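Local coordinates for protein p1 (Rice yellow mottle virus, PDB 6TY0) that suppresses RNA silencing of the host as a multitask viral zinc-finger protein with a role in virus spread, at residues 1-13 against 24-37. Sequence-based numbering, arbitrary orientation.
Sequences MTRLEVLIRPTEQ and THALTWVWHSQTWD
Arg3 lies across two neighbouring tryptophans of the adjacent strand, Trp29 and Trp31, and its guanidinium meets both rings. Arg3 NH1 sits 3.3 Å from Trp29 CE2, over the centre of the indole, and Arg3 CZ is 4.4 Å from the centroid of the Trp29 five-membered ring, a cation-pi contact in which guanidinium and ring planes are turned 55° apart. Arg3 CB makes a CH-pi contact over one face of Trp31, and Trp31 CH2 in turn lies over a face of the guanidinium, near its rim. With CG anti to the backbone N (chi1 -172°), the chain runs beside Trp31 while CG also packs on Trp29 CB and CD1, and the bend at chi3 brings NH1 over the Trp29 ring. Met1 SD approaches the Trp31 ring obliquely, 3.9 Å from Trp31 CE3, a Met-aromatic contact; the Trp31 ring also stacks on Trp31 of the second subunit, so this aromatic group extends into the dimer. Strands 2-10 and 26-32 are antiparallel neighbours in the mixed sheet of the N-terminal zinc-finger domain, and helix 15-21 lies in the connection between them. Eight backbone hydrogen bonds join them from the Thr2–His32 pair to Ile8–Ala26, with those between Val6 and Thr28 nearly straight (N-H...O 176°). On the face opposite the tryptophans, Val6 CB packs 3.7 Å from Thr28 CG2, and Leu4 lies beside Val30. Farther along that face, Thr2 CB sits over the His32 ring, whose ND1 donates in the ring plane to Ser33 O. Thr2 OG1 donates to the syn lone pair of Asp37 OD1 at 2.7 Å, while water 1 donates to both Thr2 OG1 and His32 O and accepts from Met1 N. Glu75 of the second subunit binds Met1 N and Gln34 NE2, tying this end of the strand pair to its partner chain.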
ATOM      1  N   MET A   1      -3.489  -8.206   2.771  1.00 59.44           N
ATOM      2  CA  MET A   1      -2.818  -7.808   1.489  1.00 57.35           C
ATOM      3  C   MET A   1      -3.756  -8.120   0.349  1.00 54.42           C
ATOM      4  O   MET A   1      -3.881  -9.286  -0.011  1.00 58.36           O
ATOM      5  CB  MET A   1      -1.516  -8.603   1.304  1.00 64.98           C
ATOM      6  CG  MET A   1      -0.603  -8.049   0.227  1.00 72.57           C
ATOM      7  SD  MET A   1      -0.363  -6.298   0.581  1.00 88.06           S
ATOM      8  CE  MET A   1       0.847  -6.386   1.905  1.00 95.11           C
ATOM      9  N   THR A   2      -4.466  -7.121  -0.168  1.00 39.02           N
ATOM     10  CA  THR A   2      -5.410  -7.336  -1.259  1.00 39.43           C
ATOM     11  C   THR A   2      -5.032  -6.389  -2.404  1.00 40.47           C
ATOM     12  O   THR A   2      -4.785  -5.212  -2.173  1.00 35.10           O
ATOM     13  CB  THR A   2      -6.871  -7.050  -0.841  1.00 41.92           C
ATOM     14  OG1 THR A   2      -7.216  -7.799   0.331  1.00 39.77           O
ATOM     15  CG2 THR A   2      -7.870  -7.371  -1.994  1.00 42.26           C
ATOM     16  N   ARG A   3      -4.967  -6.911  -3.625  1.00 36.03           N
ATOM     17  CA  ARG A   3      -4.660  -6.104  -4.801  1.00 37.72           C
ATOM     18  C   ARG A   3      -5.939  -5.399  -5.271  1.00 35.02           C
ATOM     19  O   ARG A   3      -6.997  -6.017  -5.368  1.00 33.72           O
ATOM     20  CB  ARG A   3      -4.146  -6.995  -5.916  1.00 41.08           C
ATOM     21  CG  ARG A   3      -3.617  -6.270  -7.131  1.00 46.21           C
ATOM     22  CD  ARG A   3      -3.511  -7.261  -8.293  1.00 47.30           C
ATOM     23  NE  ARG A   3      -2.563  -8.362  -8.040  1.00 47.66           N
ATOM     24  CZ  ARG A   3      -1.345  -8.490  -8.590  1.00 50.29           C
ATOM     25  NH1 ARG A   3      -0.858  -7.570  -9.433  1.00 56.40           N
ATOM     26  NH2 ARG A   3      -0.601  -9.553  -8.304  1.00 45.73           N
ATOM     27  N   LEU A   4      -5.870  -4.093  -5.481  1.00 33.49           N
ATOM     28  CA  LEU A   4      -6.961  -3.379  -6.176  1.00 33.77           C
ATOM     29  C   LEU A   4      -6.452  -2.935  -7.554  1.00 34.61           C
ATOM     30  O   LEU A   4      -5.542  -2.126  -7.643  1.00 36.74           O
ATOM     31  CB  LEU A   4      -7.382  -2.155  -5.390  1.00 34.51           C
ATOM     32  CG  LEU A   4      -8.555  -1.424  -6.032  1.00 37.67           C
ATOM     33  CD1 LEU A   4      -9.852  -1.947  -5.457  1.00 42.37           C
ATOM     34  CD2 LEU A   4      -8.433   0.061  -5.797  1.00 41.37           C
ATOM     35  N   GLU A   5      -7.036  -3.497  -8.604  1.00 36.11           N
ATOM     36  CA  GLU A   5      -6.721  -3.170  -9.966  1.00 38.43           C
ATOM     37  C   GLU A   5      -7.486  -1.939 -10.446  1.00 37.37           C
ATOM     38  O   GLU A   5      -8.678  -1.789 -10.165  1.00 35.98           O
ATOM     39  CB  GLU A   5      -7.090  -4.342 -10.891  1.00 45.70           C
ATOM     40  CG  GLU A   5      -6.404  -5.653 -10.538  1.00 56.17           C
ATOM     41  CD  GLU A   5      -6.260  -6.618 -11.719  1.00 63.85           C
ATOM     42  OE1 GLU A   5      -6.919  -6.425 -12.770  1.00 63.61           O
ATOM     43  OE2 GLU A   5      -5.473  -7.587 -11.585  1.00 71.69           O
ATOM     44  N   VAL A   6      -6.795  -1.092 -11.189  1.00 32.84           N
ATOM     45  CA  VAL A   6      -7.368   0.115 -11.758  1.00 33.46           C
ATOM     46  C   VAL A   6      -7.140   0.120 -13.267  1.00 33.21           C
ATOM     47  O   VAL A   6      -6.006   0.029 -13.721  1.00 33.32           O
ATOM     48  CB  VAL A   6      -6.696   1.363 -11.201  1.00 35.98           C
ATOM     49  CG1 VAL A   6      -7.335   2.611 -11.783  1.00 34.57           C
ATOM     50  CG2 VAL A   6      -6.781   1.362  -9.676  1.00 41.01           C
ATOM     51  N   LEU A   7      -8.231   0.154 -14.027  1.00 32.05           N
ATOM     52  CA  LEU A   7      -8.178   0.170 -15.501  1.00 33.80           C
ATOM     53  C   LEU A   7      -8.333   1.601 -15.938  1.00 33.27           C
ATOM     54  O   LEU A   7      -9.256   2.296 -15.491  1.00 34.41           O
ATOM     55  CB  LEU A   7      -9.303  -0.659 -16.087  1.00 34.18           C
ATOM     56  CG  LEU A   7      -9.420  -0.682 -17.617  1.00 38.58           C
ATOM     57  CD1 LEU A   7      -8.241  -1.376 -18.278  1.00 38.79           C
ATOM     58  CD2 LEU A   7     -10.711  -1.411 -17.963  1.00 40.83           C
ATOM     59  N   ILE A   8      -7.404   2.077 -16.737  1.00 31.02           N
ATOM     60  CA  ILE A   8      -7.484   3.449 -17.241  1.00 33.29           C
ATOM     61  C   ILE A   8      -7.584   3.446 -18.772  1.00 35.82           C
ATOM     62  O   ILE A   8      -6.738   2.853 -19.441  1.00 36.50           O
ATOM     63  CB  ILE A   8      -6.272   4.235 -16.781  1.00 34.10           C
ATOM     64  CG1 ILE A   8      -6.305   4.346 -15.247  1.00 35.58           C
ATOM     65  CG2 ILE A   8      -6.250   5.618 -17.402  1.00 36.33           C
ATOM     66  CD1 ILE A   8      -4.952   4.622 -14.701  1.00 35.87           C
ATOM     67  N   ARG A   9      -8.612   4.079 -19.301  1.00 33.10           N
ATOM     68  CA  ARG A   9      -8.774   4.230 -20.773  1.00 37.67           C
ATOM     69  C   ARG A   9      -8.894   5.723 -21.155  1.00 38.32           C
ATOM     70  O   ARG A   9      -9.246   6.535 -20.303  1.00 39.74           O
ATOM     71  CB  ARG A   9     -10.011   3.482 -21.232  1.00 39.53           C
ATOM     72  CG  ARG A   9     -10.014   1.988 -20.949  1.00 45.57           C
ATOM     73  CD  ARG A   9     -10.988   1.287 -21.875  1.00 53.04           C
ATOM     74  NE  ARG A   9     -11.984   0.473 -21.183  1.00 66.15           N
ATOM     75  CZ  ARG A   9     -13.043   0.952 -20.516  1.00 76.74           C
ATOM     76  NH1 ARG A   9     -13.236   2.260 -20.394  1.00 79.72           N
ATOM     77  NH2 ARG A   9     -13.905   0.113 -19.941  1.00 78.39           N
ATOM     78  N   PRO A  10      -8.631   6.076 -22.427  1.00 38.45           N
ATOM     79  CA  PRO A  10      -8.512   7.477 -22.831  1.00 38.20           C
ATOM     80  C   PRO A  10      -9.867   8.182 -22.800  1.00 39.67           C
ATOM     81  O   PRO A  10     -10.912   7.550 -22.998  1.00 37.77           O
ATOM     82  CB  PRO A  10      -8.005   7.402 -24.284  1.00 41.83           C
ATOM     83  CG  PRO A  10      -7.683   5.955 -24.535  1.00 41.00           C
ATOM     84  CD  PRO A  10      -8.537   5.170 -23.595  1.00 38.56           C
ATOM     85  N   THR A  11      -9.858   9.471 -22.519  1.00 42.00           N
ATOM     86  CA  THR A  11     -11.098  10.288 -22.697  1.00 45.00           C
ATOM     87  C   THR A  11     -11.415  10.388 -24.183  1.00 47.58           C
ATOM     88  O   THR A  11     -10.544  10.105 -25.005  1.00 44.59           O
ATOM     89  CB  THR A  11     -10.856  11.692 -22.173  1.00 44.55           C
ATOM     90  OG1 THR A  11      -9.546  12.122 -22.592  1.00 46.72           O
ATOM     91  CG2 THR A  11     -10.903  11.705 -20.644  1.00 43.60           C
ATOM     92  N   GLU A  12     -12.638  10.789 -24.545  1.00 53.16           N
ATOM     93  CA  GLU A  12     -12.980  11.019 -25.978  1.00 58.10           C
ATOM     94  C   GLU A  12     -12.058  12.003 -26.686  1.00 53.25           C
ATOM     95  O   GLU A  12     -11.716  11.812 -27.826  1.00 59.66           O
ATOM     96  CB  GLU A  12     -14.419  11.491 -26.134  1.00 65.83           C
ATOM     97  CG  GLU A  12     -15.428  10.413 -25.790  1.00 74.71           C
ATOM     98  CD  GLU A  12     -16.869  10.882 -25.946  1.00 88.30           C
ATOM     99  OE1 GLU A  12     -17.093  11.980 -26.509  1.00 92.92           O
ATOM    100  OE2 GLU A  12     -17.784  10.143 -25.505  1.00 96.38           O
ATOM    101  N   GLN A  13     -11.597  13.015 -25.978  1.00 52.21           N
ATOM    102  CA  GLN A  13     -10.785  14.055 -26.566  1.00 53.64           C
ATOM    103  C   GLN A  13      -9.381  13.595 -26.806  1.00 56.92           C
ATOM    104  O   GLN A  13      -8.602  14.325 -27.418  1.00 62.76           O
ATOM    105  CB  GLN A  13     -10.678  15.273 -25.637  1.00 61.21           C
ATOM    106  CG  GLN A  13     -11.967  15.660 -24.936  1.00 74.76           C
ATOM    107  CD  GLN A  13     -12.175  14.933 -23.601  1.00 73.97           C
ATOM    108  OE1 GLN A  13     -11.446  15.168 -22.633  1.00 74.47           O
ATOM    109  NE2 GLN A  13     -13.180  14.056 -23.544  1.00 70.69           N
ATOM    110  N   THR A  24      -4.083   1.753 -25.985  1.00 40.49           N
ATOM    111  CA  THR A  24      -5.499   1.946 -25.759  1.00 44.18           C
ATOM    112  C   THR A  24      -5.918   1.914 -24.264  1.00 41.14           C
ATOM    113  O   THR A  24      -7.069   2.220 -23.944  1.00 37.76           O
ATOM    114  CB  THR A  24      -6.299   0.844 -26.494  1.00 45.76           C
ATOM    115  OG1 THR A  24      -5.955  -0.460 -25.971  1.00 52.59           O
ATOM    116  CG2 THR A  24      -5.979   0.889 -27.979  1.00 59.53           C
ATOM    117  N   HIS A  25      -5.022   1.494 -23.374  1.00 34.94           N
ATOM    118  CA  HIS A  25      -5.384   1.412 -21.960  1.00 36.88           C
ATOM    119  C   HIS A  25      -4.187   1.144 -21.106  1.00 37.06           C
ATOM    120  O   HIS A  25      -3.163   0.615 -21.590  1.00 34.15           O
ATOM    121  CB  HIS A  25      -6.446   0.318 -21.707  1.00 41.33           C
ATOM    122  CG  HIS A  25      -5.911  -1.076 -21.791  1.00 48.16           C
ATOM    123  ND1 HIS A  25      -5.817  -1.766 -22.978  1.00 50.34           N
ATOM    124  CD2 HIS A  25      -5.452  -1.918 -20.833  1.00 51.80           C
ATOM    125  CE1 HIS A  25      -5.326  -2.971 -22.752  1.00 52.75           C
ATOM    126  NE2 HIS A  25      -5.098  -3.091 -21.459  1.00 54.72           N
ATOM    127  N   ALA A  26      -4.309   1.493 -19.821  1.00 33.11           N
ATOM    128  CA  ALA A  26      -3.320   1.104 -18.806  1.00 33.57           C
ATOM    129  C   ALA A  26      -4.021   0.323 -17.709  1.00 34.33           C
ATOM    130  O   ALA A  26      -5.115   0.665 -17.295  1.00 34.43           O
ATOM    131  CB  ALA A  26      -2.649   2.329 -18.219  1.00 35.31           C
ATOM    132  N   LEU A  27      -3.417  -0.760 -17.271  1.00 36.33           N
ATOM    133  CA  LEU A  27      -3.957  -1.541 -16.161  1.00 43.04           C
ATOM    134  C   LEU A  27      -2.939  -1.380 -15.057  1.00 43.36           C
ATOM    135  O   LEU A  27      -1.789  -1.742 -15.246  1.00 45.78           O
ATOM    136  CB  LEU A  27      -4.146  -3.010 -16.517  1.00 42.82           C
ATOM    137  CG  LEU A  27      -4.831  -3.873 -15.446  1.00 49.93           C
ATOM    138  CD1 LEU A  27      -6.243  -3.395 -15.141  1.00 52.74           C
ATOM    139  CD2 LEU A  27      -4.905  -5.327 -15.879  1.00 52.30           C
ATOM    140  N   THR A  28      -3.323  -0.791 -13.922  1.00 36.28           N
ATOM    141  CA  THR A  28      -2.355  -0.599 -12.859  1.00 36.82           C
ATOM    142  C   THR A  28      -2.920  -1.202 -11.592  1.00 36.92           C
ATOM    143  O   THR A  28      -4.065  -1.661 -11.563  1.00 37.15           O
ATOM    144  CB  THR A  28      -1.969   0.880 -12.687  1.00 41.55           C
ATOM    145  OG1 THR A  28      -0.896   0.978 -11.750  1.00 48.67           O
ATOM    146  CG2 THR A  28      -3.116   1.720 -12.193  1.00 43.04           C
ATOM    147  N   TRP A  29      -2.144  -1.230 -10.531  1.00 35.17           N
ATOM    148  CA  TRP A  29      -2.751  -1.685  -9.289  1.00 40.77           C
ATOM    149  C   TRP A  29      -2.119  -1.084  -8.050  1.00 35.85           C
ATOM    150  O   TRP A  29      -0.976  -0.596  -8.062  1.00 32.61           O
ATOM    151  CB  TRP A  29      -2.781  -3.221  -9.212  1.00 41.26           C
ATOM    152  CG  TRP A  29      -1.448  -3.786  -9.209  1.00 44.21           C
ATOM    153  CD1 TRP A  29      -0.688  -4.036  -8.122  1.00 51.86           C
ATOM    154  CD2 TRP A  29      -0.667  -4.143 -10.347  1.00 54.46           C
ATOM    155  NE1 TRP A  29       0.540  -4.528  -8.495  1.00 56.34           N
ATOM    156  CE2 TRP A  29       0.580  -4.611  -9.864  1.00 59.21           C
ATOM    157  CE3 TRP A  29      -0.886  -4.103 -11.735  1.00 56.00           C
ATOM    158  CZ2 TRP A  29       1.610  -5.056 -10.721  1.00 61.64           C
ATOM    159  CZ3 TRP A  29       0.152  -4.538 -12.593  1.00 58.02           C
ATOM    160  CH2 TRP A  29       1.379  -4.997 -12.074  1.00 57.39           C
ATOM    161  N   VAL A  30      -2.914  -1.105  -6.989  1.00 30.80           N
ATOM    162  CA  VAL A  30      -2.422  -0.736  -5.656  1.00 31.13           C
ATOM    163  C   VAL A  30      -2.839  -1.840  -4.727  1.00 30.64           C
ATOM    164  O   VAL A  30      -3.568  -2.770  -5.131  1.00 31.83           O
ATOM    165  CB  VAL A  30      -2.968   0.644  -5.164  1.00 31.09           C
ATOM    166  CG1 VAL A  30      -2.572   1.741  -6.111  1.00 35.74           C
ATOM    167  CG2 VAL A  30      -4.470   0.660  -5.009  1.00 32.73           C
ATOM    168  N   TRP A  31      -2.377  -1.726  -3.484  1.00 30.58           N
ATOM    169  CA  TRP A  31      -2.662  -2.694  -2.434  1.00 32.70           C
ATOM    170  C   TRP A  31      -3.294  -2.046  -1.210  1.00 32.38           C
ATOM    171  O   TRP A  31      -3.023  -0.879  -0.872  1.00 34.27           O
ATOM    172  CB  TRP A  31      -1.358  -3.334  -1.983  1.00 34.38           C
ATOM    173  CG  TRP A  31      -0.578  -3.928  -3.136  1.00 34.11           C
ATOM    174  CD1 TRP A  31       0.345  -3.287  -3.943  1.00 35.65           C
ATOM    175  CD2 TRP A  31      -0.653  -5.278  -3.612  1.00 35.66           C
ATOM    176  NE1 TRP A  31       0.836  -4.152  -4.885  1.00 33.06           N
ATOM    177  CE2 TRP A  31       0.248  -5.380  -4.715  1.00 35.16           C
ATOM    178  CE3 TRP A  31      -1.398  -6.415  -3.218  1.00 37.11           C
ATOM    179  CZ2 TRP A  31       0.424  -6.560  -5.429  1.00 36.77           C
ATOM    180  CZ3 TRP A  31      -1.223  -7.621  -3.940  1.00 39.75           C
ATOM    181  CH2 TRP A  31      -0.314  -7.671  -5.045  1.00 36.67           C
ATOM    182  N   HIS A  32      -4.107  -2.823  -0.523  1.00 31.46           N
ATOM    183  CA  HIS A  32      -4.658  -2.394   0.730  1.00 33.79           C
ATOM    184  C   HIS A  32      -4.795  -3.565   1.707  1.00 33.77           C
ATOM    185  O   HIS A  32      -4.747  -4.715   1.319  1.00 31.91           O
ATOM    186  CB  HIS A  32      -6.010  -1.729   0.480  1.00 32.48           C
ATOM    187  CG  HIS A  32      -7.070  -2.652  -0.010  1.00 34.16           C
ATOM    188  ND1 HIS A  32      -7.720  -3.549   0.818  1.00 35.56           N
ATOM    189  CD2 HIS A  32      -7.664  -2.758  -1.219  1.00 37.23           C
ATOM    190  CE1 HIS A  32      -8.671  -4.165   0.134  1.00 38.12           C
ATOM    191  NE2 HIS A  32      -8.640  -3.724  -1.111  1.00 35.18           N
ATOM    192  N   SER A  33      -4.986  -3.225   2.963  1.00 33.88           N
ATOM    193  CA  SER A  33      -5.063  -4.160   4.056  1.00 35.20           C
ATOM    194  C   SER A  33      -6.457  -4.666   4.241  1.00 36.34           C
ATOM    195  O   SER A  33      -7.402  -4.297   3.523  1.00 33.07           O
ATOM    196  CB  SER A  33      -4.573  -3.475   5.351  1.00 36.53           C
ATOM    197  OG  SER A  33      -5.538  -2.538   5.803  1.00 35.61           O
ATOM    198  N   GLN A  34      -6.584  -5.511   5.257  1.00 37.54           N
ATOM    199  CA  GLN A  34      -7.843  -6.162   5.604  1.00 39.50           C
ATOM    200  C   GLN A  34      -8.926  -5.173   6.010  1.00 34.21           C
ATOM    201  O   GLN A  34     -10.104  -5.436   5.812  1.00 35.84           O
ATOM    202  CB  GLN A  34      -7.588  -7.155   6.756  1.00 43.25           C
ATOM    203  CG  GLN A  34      -6.674  -8.329   6.378  1.00 45.93           C
ATOM    204  CD  GLN A  34      -5.155  -8.052   6.275  1.00 52.38           C
ATOM    205  OE1 GLN A  34      -4.624  -6.970   6.601  1.00 46.91           O
ATOM    206  NE2 GLN A  34      -4.439  -9.078   5.800  1.00 52.70           N
ATOM    207  N   THR A  35      -8.522  -4.039   6.581  1.00 35.67           N
ATOM    208  CA  THR A  35      -9.455  -2.987   6.947  1.00 35.91           C
ATOM    209  C   THR A  35     -10.442  -2.670   5.806  1.00 37.02           C
ATOM    210  O   THR A  35     -11.615  -2.406   6.064  1.00 34.28           O
ATOM    211  CB  THR A  35      -8.690  -1.773   7.465  1.00 40.58           C
ATOM    212  OG1 THR A  35      -7.911  -2.198   8.572  1.00 40.26           O
ATOM    213  CG2 THR A  35      -9.597  -0.610   7.899  1.00 39.60           C
ATOM    214  N   TRP A  36      -9.991  -2.779   4.557  1.00 34.16           N
ATOM    215  CA  TRP A  36     -10.765  -2.303   3.407  1.00 32.28           C
ATOM    216  C   TRP A  36     -11.291  -3.429   2.515  1.00 36.37           C
ATOM    217  O   TRP A  36     -11.763  -3.174   1.394  1.00 34.90           O
ATOM    218  CB  TRP A  36      -9.911  -1.319   2.610  1.00 32.94           C
ATOM    219  CG  TRP A  36      -9.325  -0.296   3.484  1.00 30.03           C
ATOM    220  CD1 TRP A  36      -8.038  -0.231   3.895  1.00 30.58           C
ATOM    221  CD2 TRP A  36     -10.016   0.752   4.149  1.00 29.78           C
ATOM    222  NE1 TRP A  36      -7.874   0.818   4.723  1.00 29.53           N
ATOM    223  CE2 TRP A  36      -9.074   1.441   4.911  1.00 29.36           C
ATOM    224  CE3 TRP A  36     -11.347   1.189   4.158  1.00 32.82           C
ATOM    225  CZ2 TRP A  36      -9.399   2.545   5.682  1.00 29.37           C
ATOM    226  CZ3 TRP A  36     -11.665   2.289   4.923  1.00 32.02           C
ATOM    227  CH2 TRP A  36     -10.702   2.948   5.673  1.00 33.46           C
ATOM    228  N   ASP A  37     -11.222  -4.667   3.027  1.00 36.91           N
ATOM    229  CA  ASP A  37     -11.902  -5.817   2.408  1.00 38.87           C
ATOM    230  C   ASP A  37     -13.398  -5.808   2.718  1.00 42.80           C
ATOM    231  O   ASP A  37     -13.870  -6.545   3.589  1.00 42.11           O
ATOM    232  CB  ASP A  37     -11.309  -7.126   2.937  1.00 43.27           C
ATOM    233  CG  ASP A  37      -9.901  -7.380   2.422  1.00 49.72           C
ATOM    234  OD1 ASP A  37      -9.595  -6.985   1.273  1.00 48.98           O
ATOM    235  OD2 ASP A  37      -9.094  -7.973   3.174  1.00 53.85           O
TER
HETATM  236  O   HOH W   1      -6.119  -7.214   2.682  1.00 55.00           O